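Local coordinates for protein putative aldo/keto reductase (PDB 4R9O) that probably acts as an NADP-dependent oxidoreductase of the aldo/keto reductase family, built on a TIM barrel, at residues C[183-187]-C[188-192]; C[217-220]-C[221-225]; C[230-233]-C[234-238]; C[264-268]-C[269-273]. All blocks are in the same frame, centred on the assembly; numbering follows the deposited sequence. Where two conformers were deposited one is given.

How the contacts relate
The four contacts follow one another along the chain and illustrate how short-range turns and helices build the cofactor side of an aldo/keto reductase. Contact 2 is the hub. Its segment carries seven of the residues inferred to bind NADP(+), and it touches contact 1 where Val189 CG1 lies 3.6 Å from Arg219 CZ, the two centres being about 14 Å apart. It also touches contact 3, where Leu220 CD1 is 3.7 Å from Leu233 CD1 and the centres are about 15 Å apart. Contact 4 supplies Ser266 and Gly267 to the same inferred site; its nearest atoms are about 4 Å from those of contact 2. Contacts 2 and 3 both reach a second subunit.

Contact 1. Residues C[183-187]-C[188-192]; sequences QVEIS and PVHQP
Ser187 and His190 close a tight turn just beyond strand 182-185. Ser187 N donates to His190 O over 3.3 Å, and in return His190 N reaches Ser187 O at 3.1 Å, the i to i+3 bond of the turn. Pro188 and Val189 occupy the corner with the backbone angles of a type I beta turn.

The hydroxyl of Ser187 looks into the same corner. With chi1 at 79°, OG sits between its own backbone N and carbonyl carbon and draws two weak bonds, one from Val189 N and one from His190 N. Past the corner, Gln191 NE2 folds back to Pro188 O at 2.8 Å in a nearly straight bond lying in its amide plane, and Arg292 O offers a further, weak partner.

The imidazole of His190 is held between two neighbours. Over one face lies the carboxylate of Glu185, stacked with its plane only 19° from that of the ring and with CD displaced toward the rim; Glu185 CG is 3.5 Å from His190 CD2. An extended Glu185 chain carries the group there. Pro192 CD covers the centre of the opposite face, 3.5 Å above the His190 ring plane, while the buried carbonyl oxygen of Glu185 meets the ring edge.

Glu185 also has a long, weak ion pair with Arg219, and its side chain is about 5 Å from that of Asn162. Such a strand-to-loop turn, bordering residues that probably bind NADP(+), is characteristic of the C-terminal rim of a TIM barrel.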
# COMPACT_ATOMS: atom_id res chain seq x y z
N GLN C 183 -1.76 -18.02 19.45
CA GLN C 183 -2.93 -17.23 19.78
C GLN C 183 -2.99 -16.01 18.86
O GLN C 183 -2.08 -15.18 18.87
CB GLN C 183 -2.88 -16.82 21.26
CG GLN C 183 -4.17 -16.25 21.78
CD GLN C 183 -4.13 -15.96 23.27
OE1 GLN C 183 -4.30 -14.82 23.69
NE2 GLN C 183 -3.94 -17.01 24.08
N VAL C 184 -4.04 -15.91 18.06
CA VAL C 184 -4.08 -14.86 17.04
C VAL C 184 -5.43 -14.17 16.90
O VAL C 184 -6.44 -14.69 17.38
CB VAL C 184 -3.68 -15.42 15.66
CG1 VAL C 184 -2.24 -15.94 15.68
CG2 VAL C 184 -4.65 -16.50 15.23
N GLU C 185 -5.43 -13.02 16.23
CA GLU C 185 -6.65 -12.23 16.08
C GLU C 185 -7.49 -12.71 14.90
O GLU C 185 -7.01 -12.76 13.77
CB GLU C 185 -6.33 -10.74 15.91
CG GLU C 185 -7.61 -9.89 15.80
CD GLU C 185 -7.34 -8.40 15.76
OE1 GLU C 185 -6.15 -8.01 15.78
OE2 GLU C 185 -8.31 -7.62 15.70
N ILE C 186 -8.75 -13.06 15.17
CA ILE C 186 -9.68 -13.54 14.14
C ILE C 186 -11.10 -13.03 14.36
O ILE C 186 -11.69 -13.25 15.41
CB ILE C 186 -9.76 -15.08 14.09
CG1 ILE C 186 -8.38 -15.72 14.14
CG2 ILE C 186 -10.55 -15.52 12.86
CD1 ILE C 186 -8.39 -17.23 14.28
N SER C 187 -11.64 -12.35 13.35
CA SER C 187 -13.02 -11.89 13.38
C SER C 187 -13.44 -11.51 11.97
O SER C 187 -12.59 -11.39 11.09
CB SER C 187 -13.18 -10.70 14.33
OG SER C 187 -12.75 -9.50 13.71
N PRO C 188 -14.75 -11.32 11.74
CA PRO C 188 -15.14 -10.80 10.42
C PRO C 188 -14.54 -9.41 10.17
O PRO C 188 -14.38 -9.00 9.02
CB PRO C 188 -16.68 -10.73 10.51
CG PRO C 188 -17.05 -11.72 11.56
CD PRO C 188 -15.91 -11.71 12.56
N VAL C 189 -14.21 -8.72 11.26
CA VAL C 189 -13.66 -7.36 11.22
C VAL C 189 -12.15 -7.36 10.94
O VAL C 189 -11.58 -6.37 10.49
CB VAL C 189 -13.94 -6.63 12.56
CG1 VAL C 189 -13.44 -5.20 12.54
CG2 VAL C 189 -15.41 -6.66 12.88
N HIS C 190 -11.50 -8.49 11.22
CA HIS C 190 -10.06 -8.61 11.02
C HIS C 190 -9.75 -9.98 10.43
O HIS C 190 -9.62 -10.95 11.18
CB HIS C 190 -9.31 -8.41 12.34
CG HIS C 190 -7.82 -8.41 12.19
ND1 HIS C 190 -7.12 -7.32 11.72
CD2 HIS C 190 -6.89 -9.38 12.41
CE1 HIS C 190 -5.83 -7.60 11.68
NE2 HIS C 190 -5.67 -8.85 12.09
N GLN C 191 -9.62 -10.04 9.11
CA GLN C 191 -9.51 -11.31 8.40
C GLN C 191 -8.19 -11.65 7.68
O GLN C 191 -8.16 -12.64 6.94
CB GLN C 191 -10.63 -11.41 7.34
CG GLN C 191 -12.08 -11.24 7.85
CD GLN C 191 -13.12 -11.47 6.74
OE1 GLN C 191 -12.94 -12.33 5.87
NE2 GLN C 191 -14.20 -10.69 6.76
N PRO C 192 -7.10 -10.88 7.88
CA PRO C 192 -5.97 -11.21 7.00
C PRO C 192 -5.36 -12.59 7.27
O PRO C 192 -4.78 -13.18 6.36
CB PRO C 192 -4.95 -10.11 7.30
CG PRO C 192 -5.25 -9.67 8.69
CD PRO C 192 -6.74 -9.79 8.83

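Contact 2. Residues C[217-220]-C[221-225]; sequences GGRL and FNDEA
Asn222 and Gly218 are joined by the single turn of helix 219-222, where Asn222 N donates to Gly218 O at 2.9 Å and Asp223 N to Arg219 O at 2.9 Å, with Gly218 as N-cap.

The carbonyl oxygen of Gly218 is gripped twice by the same asparagine. The backbone N of Asn222 arrives nearly in line with the C=O bond, whereas its ND2 comes in the carbonyl plane onto a lone pair at 3.0 Å. With chi1 of -66° the Asn222 amide swings back beside its own N, bringing both donors to one acceptor; Phe221 N adds a weak bond. On the other flank Arg219 and Asp223 run side by side, Arg219 CG 3.8 Å from Asp223 OD2, but the charged ends do not meet: Arg219 NE turns back to Gly216 O. Asp223 OD1 instead accepts from Ala225 N at 3.1 Å on its anti side, the donor out of the carboxylate plane, which makes an Asx turn. Leu220 lies against one face of the Phe221 ring, its CD2 4.1 Å from Phe221 CE1.

Between the two ends of that Asx turn, Glu224 hydrogen-bonds His131 of the second subunit and, weakly, Tyr58 of that subunit, the probable proton donor there. With Arg219 making just a long, weak ion pair to Glu185, the chemistry suggests that hydrogen bonds to backbone atoms, more than charge pairing, probably fix the shape of this segment, which by similarity binds NADP(+).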
# COMPACT_ATOMS: atom_id res chain seq x y z
N GLY C 217 -12.64 -6.34 18.68
CA GLY C 217 -11.99 -5.49 19.66
C GLY C 217 -12.89 -4.35 20.12
O GLY C 217 -12.41 -3.26 20.45
N GLY C 218 -14.20 -4.59 20.13
CA GLY C 218 -15.14 -3.57 20.55
C GLY C 218 -15.87 -2.89 19.40
O GLY C 218 -16.94 -2.31 19.59
N ARG C 219 -15.30 -2.98 18.20
CA ARG C 219 -15.81 -2.21 17.07
C ARG C 219 -17.22 -2.63 16.63
O ARG C 219 -18.03 -1.78 16.26
CB ARG C 219 -14.84 -2.31 15.89
CG ARG C 219 -13.66 -1.34 15.99
CD ARG C 219 -12.61 -1.61 14.92
NE ARG C 219 -12.00 -2.93 15.09
CZ ARG C 219 -10.98 -3.39 14.38
NH1 ARG C 219 -10.44 -2.64 13.43
NH2 ARG C 219 -10.50 -4.60 14.62
N LEU C 220 -17.51 -3.93 16.70
CA LEU C 220 -18.80 -4.44 16.22
C LEU C 220 -19.96 -3.70 16.87
O LEU C 220 -20.92 -3.33 16.20
CB LEU C 220 -18.92 -5.94 16.47
CG LEU C 220 -20.25 -6.54 16.01
CD1 LEU C 220 -20.47 -6.32 14.50
CD2 LEU C 220 -20.31 -8.02 16.36
N PHE C 221 -19.84 -3.47 18.17
CA PHE C 221 -20.89 -2.79 18.93
C PHE C 221 -20.65 -1.29 19.12
O PHE C 221 -21.60 -0.51 19.15
CB PHE C 221 -21.07 -3.46 20.29
CG PHE C 221 -21.65 -4.83 20.21
CD1 PHE C 221 -20.85 -5.95 20.36
CD2 PHE C 221 -23.00 -5.01 19.96
CE1 PHE C 221 -21.39 -7.23 20.28
CE2 PHE C 221 -23.55 -6.29 19.88
CZ PHE C 221 -22.74 -7.39 20.04
N ASN C 222 -19.39 -0.89 19.25
CA ASN C 222 -19.06 0.47 19.66
C ASN C 222 -18.61 1.39 18.55
O ASN C 222 -18.37 2.57 18.78
CB ASN C 222 -17.98 0.45 20.74
CG ASN C 222 -18.45 -0.19 22.02
OD1 ASN C 222 -19.15 0.44 22.81
ND2 ASN C 222 -18.07 -1.44 22.23
N ASP C 223 -18.45 0.86 17.34
CA ASP C 223 -18.04 1.70 16.23
C ASP C 223 -19.25 1.93 15.33
O ASP C 223 -19.72 1.01 14.66
CB ASP C 223 -16.88 1.06 15.47
CG ASP C 223 -16.14 2.06 14.57
OD1 ASP C 223 -16.79 2.95 13.98
OD2 ASP C 223 -14.90 1.94 14.46
N GLU C 224 -19.73 3.17 15.33
CA GLU C 224 -20.88 3.60 14.53
C GLU C 224 -20.79 3.12 13.08
O GLU C 224 -21.81 2.86 12.44
CB GLU C 224 -21.00 5.13 14.56
CG GLU C 224 -22.27 5.70 13.91
CD GLU C 224 -21.96 6.66 12.78
OE1 GLU C 224 -20.81 7.16 12.73
OE2 GLU C 224 -22.85 6.91 11.94
N ALA C 225 -19.56 2.99 12.59
CA ALA C 225 -19.29 2.62 11.20
C ALA C 225 -19.56 1.15 10.87
O ALA C 225 -19.58 0.77 9.71
CB ALA C 225 -17.84 2.96 10.86

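Contact 3. Residues C[230-233]-C[234-238]; sequences RQEL and SVIAQ
The carboxylate of Glu232 is met by the end of Ile236, one turn further along the alpha-helix 227-240. Ile236 CD1 is 3.4 Å from Glu232 OE1 and stays close to the plane of that carboxylate, so the methyl does not lie over a face. OE1 is buried here without a polar partner in the model; OE2 has a long, weak ion pair with Arg290. The other flat group, the guanidinium of Arg230, in one of its two modelled conformers stands at the end of a fully extended chain and forms a salt bridge with Asp29 of the second subunit, so the bridge may not always be made.

Both chains bring about the approach. The glutamate sets off away from Ile236, and a bend at chi2 (-79°) brings its OE1 back; in Ile236, CG1 lies beside the backbone N (chi1 -72°) and the trans chi2 extends CD1 toward the glutamate, the two side chains crossing at a slant. Ile236 N meanwhile donates to Glu232 O at 3.2 Å, so backbone and side chains of this pair join in the same helical step.

On the next flank Val235 CG2 presses to 3.2 Å from Gln231 O, the acceptor of Val235 N. Ser234 returns to the preceding turn with both its N and its OG, each a weak donor to Arg230 O.

Outside the helix, Leu233 packs on Val248 and Ile291 as well as on Leu220, joining helices 245-254, 285-296 and 219-222. Thr92 of the second subunit packs against Glu232 and Val235. Ala237 completes the turn on the core side: its N donates to Leu233 O at 2.8 Å, and Ala237 CB rests 3.3 Å from that same oxygen.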
# COMPACT_ATOMS: atom_id res chain seq x y z
N ARG C 230 -23.52 -4.63 11.56
CA ARG C 230 -24.14 -5.25 12.71
C ARG C 230 -25.55 -5.73 12.39
O ARG C 230 -26.00 -6.78 12.84
CB ARG C 230 -24.15 -4.27 13.87
CG ARG C 230 -24.96 -4.73 15.05
CD ARG C 230 -24.86 -3.75 16.19
NE ARG C 230 -25.80 -4.10 17.24
CZ ARG C 230 -26.01 -3.36 18.32
NH1 ARG C 230 -26.90 -3.76 19.22
NH2 ARG C 230 -25.34 -2.23 18.49
N GLN C 231 -26.23 -4.96 11.55
CA GLN C 231 -27.61 -5.26 11.14
C GLN C 231 -27.71 -6.35 10.06
O GLN C 231 -28.76 -6.98 9.94
CB GLN C 231 -28.31 -3.98 10.70
CG GLN C 231 -28.26 -2.91 11.78
CD GLN C 231 -28.84 -1.57 11.36
OE1 GLN C 231 -29.39 -1.43 10.27
NE2 GLN C 231 -28.72 -0.58 12.24
N GLU C 232 -26.64 -6.59 9.31
CA GLU C 232 -26.62 -7.75 8.41
C GLU C 232 -26.39 -9.04 9.19
O GLU C 232 -26.90 -10.10 8.83
CB GLU C 232 -25.56 -7.59 7.32
CG GLU C 232 -25.97 -8.09 5.92
CD GLU C 232 -25.88 -9.60 5.77
OE1 GLU C 232 -25.20 -10.25 6.60
OE2 GLU C 232 -26.48 -10.14 4.81
N LEU C 233 -25.63 -8.95 10.28
CA LEU C 233 -25.49 -10.08 11.19
C LEU C 233 -26.85 -10.40 11.85
O LEU C 233 -27.14 -11.56 12.15
CB LEU C 233 -24.43 -9.78 12.26
CG LEU C 233 -22.95 -9.99 11.88
CD1 LEU C 233 -22.02 -9.16 12.77
CD2 LEU C 233 -22.59 -11.46 11.97
N SER C 234 -27.68 -9.38 12.06
CA SER C 234 -28.99 -9.57 12.68
C SER C 234 -29.95 -10.29 11.73
O SER C 234 -30.83 -11.02 12.17
CB SER C 234 -29.60 -8.24 13.11
OG SER C 234 -28.88 -7.68 14.19
N VAL C 235 -29.76 -10.06 10.44
CA VAL C 235 -30.57 -10.74 9.42
C VAL C 235 -30.25 -12.23 9.39
O VAL C 235 -31.14 -13.09 9.33
CB VAL C 235 -30.33 -10.14 8.02
CG1 VAL C 235 -31.16 -10.88 6.98
CG2 VAL C 235 -30.66 -8.65 8.01
N ILE C 236 -28.96 -12.54 9.43
CA ILE C 236 -28.52 -13.93 9.44
C ILE C 236 -28.85 -14.60 10.77
O ILE C 236 -29.17 -15.79 10.82
CB ILE C 236 -27.03 -14.02 9.11
CG1 ILE C 236 -26.84 -13.70 7.63
CG2 ILE C 236 -26.47 -15.38 9.45
CD1 ILE C 236 -25.44 -13.61 7.18
N ALA C 237 -28.81 -13.83 11.85
CA ALA C 237 -29.25 -14.33 13.15
C ALA C 237 -30.70 -14.80 13.07
O ALA C 237 -31.01 -15.93 13.45
CB ALA C 237 -29.10 -13.27 14.22
N GLN C 238 -31.57 -13.94 12.56
CA GLN C 238 -32.99 -14.29 12.40
C GLN C 238 -33.17 -15.56 11.57
O GLN C 238 -33.96 -16.43 11.92
CB GLN C 238 -33.77 -13.15 11.76
CG GLN C 238 -33.90 -11.92 12.65
CD GLN C 238 -34.63 -10.77 11.97
OE1 GLN C 238 -34.66 -10.68 10.74
NE2 GLN C 238 -35.24 -9.90 12.77

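Contact 4. Residues C[264-268]-C[269-273]; sequences IGSGK and IERVR
Ser266 and Arg271 touch at the start of helix 269-276, the hydroxyl of the serine lying along the arginine chain. Ser266 OG is 3.5 Å from Arg271 CB and equally 3.5 Å from Arg271 CD, and it approaches the guanidinium at its edge, near the plane. While chi1 and chi2 of the arginine place CG and CD, the bend at chi3 (54°) turns Arg271 NE back beside the serine, 3.6 Å from Ser266 OG. Beside them Lys268 CB meets Glu270 CG at 3.5 Å, while the oppositely charged ends of these two chains stay apart. On the inner side the contact is apolar, with Ile264 CD1 4.2 Å from Val272 CG1.

What positions these groups is the backbone around Lys268, the N-cap residue. Its carbonyl starts the helix, accepting from Val272 N at 3.1 Å and weakly from Arg271 N. Its N-H, on the other hand, points back to Ser266 OG over 3.1 Å with an angle of 158°, an ST turn that helps hold Ser266 OG in place before the helix begins.

A wider shell holds both halves. Arg271 NH1 forms a salt bridge with Glu246 of helix 245-254, which helps fix the guanidinium, and Ile269 packs on Phe40 and His44 of helix 34-46. Ile264, still hydrogen-bonded through its backbone to Val21 and Gly23, ties the loop to the barrel sheet.

A loop that leaves a strand and leads through an ST turn into the following helix lies here at the cofactor end of the TIM barrel, where Ser266 and Gly267 probably contribute to the NADP(+) site.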
# COMPACT_ATOMS: atom_id res chain seq x y z
N ILE C 264 -13.49 -15.55 25.21
CA ILE C 264 -14.57 -14.67 25.62
C ILE C 264 -14.02 -13.73 26.68
O ILE C 264 -13.31 -14.16 27.59
CB ILE C 264 -15.76 -15.46 26.21
CG1 ILE C 264 -16.06 -16.71 25.38
CG2 ILE C 264 -16.99 -14.56 26.35
CD1 ILE C 264 -17.00 -17.67 26.09
N GLY C 265 -14.34 -12.44 26.57
CA GLY C 265 -13.79 -11.46 27.49
C GLY C 265 -14.79 -10.74 28.37
O GLY C 265 -14.42 -9.82 29.10
N SER C 266 -16.05 -11.15 28.30
CA SER C 266 -17.11 -10.48 29.05
C SER C 266 -17.22 -11.01 30.48
O SER C 266 -17.32 -12.22 30.70
CB SER C 266 -18.45 -10.63 28.34
OG SER C 266 -19.53 -10.22 29.18
N GLY C 267 -17.25 -10.10 31.45
CA GLY C 267 -17.40 -10.46 32.84
C GLY C 267 -18.84 -10.71 33.24
O GLY C 267 -19.16 -10.84 34.42
N LYS C 268 -19.72 -10.79 32.24
CA LYS C 268 -21.14 -11.06 32.47
C LYS C 268 -21.50 -12.49 32.08
O LYS C 268 -21.42 -12.87 30.91
CB LYS C 268 -22.00 -10.06 31.69
CG LYS C 268 -21.74 -8.60 32.04
CD LYS C 268 -22.64 -7.68 31.22
CE LYS C 268 -22.42 -6.22 31.56
NZ LYS C 268 -22.69 -5.93 32.99
N ILE C 269 -21.90 -13.29 33.07
CA ILE C 269 -22.13 -14.72 32.83
C ILE C 269 -23.28 -14.92 31.85
O ILE C 269 -23.33 -15.93 31.14
CB ILE C 269 -22.41 -15.47 34.15
CG1 ILE C 269 -22.15 -16.97 33.95
CG2 ILE C 269 -23.81 -15.19 34.68
CD1 ILE C 269 -20.76 -17.28 33.40
N GLU C 270 -24.18 -13.95 31.79
CA GLU C 270 -25.24 -13.92 30.79
C GLU C 270 -24.66 -13.99 29.38
O GLU C 270 -25.13 -14.77 28.55
CB GLU C 270 -26.09 -12.66 30.97
CG GLU C 270 -25.25 -11.41 31.24
CD GLU C 270 -25.91 -10.45 32.21
OE1 GLU C 270 -26.56 -9.49 31.75
OE2 GLU C 270 -25.77 -10.65 33.44
N ARG C 271 -23.64 -13.18 29.12
CA ARG C 271 -23.04 -13.09 27.80
C ARG C 271 -22.14 -14.28 27.47
O ARG C 271 -22.02 -14.67 26.31
CB ARG C 271 -22.24 -11.79 27.66
CG ARG C 271 -23.10 -10.56 27.39
CD ARG C 271 -22.23 -9.33 27.15
NE ARG C 271 -21.24 -9.55 26.09
CZ ARG C 271 -21.37 -9.14 24.83
NH1 ARG C 271 -22.45 -8.46 24.45
NH2 ARG C 271 -20.41 -9.40 23.95
N VAL C 272 -21.48 -14.83 28.48
CA VAL C 272 -20.75 -16.09 28.33
C VAL C 272 -21.68 -17.21 27.87
O VAL C 272 -21.36 -17.96 26.96
CB VAL C 272 -20.07 -16.52 29.64
CG1 VAL C 272 -19.50 -17.94 29.51
CG2 VAL C 272 -18.99 -15.53 30.05
N ARG C 273 -22.83 -17.33 28.54
CA ARG C 273 -23.83 -18.34 28.20
C ARG C 273 -24.28 -18.17 26.76
O ARG C 273 -24.42 -19.14 26.01
CB ARG C 273 -25.02 -18.25 29.15
CG ARG C 273 -26.08 -19.32 28.94
CD ARG C 273 -27.17 -19.23 30.00
NE ARG C 273 -26.63 -19.33 31.36
CZ ARG C 273 -26.79 -18.40 32.30
NH1 ARG C 273 -27.49 -17.30 32.05
NH2 ARG C 273 -26.26 -18.59 33.50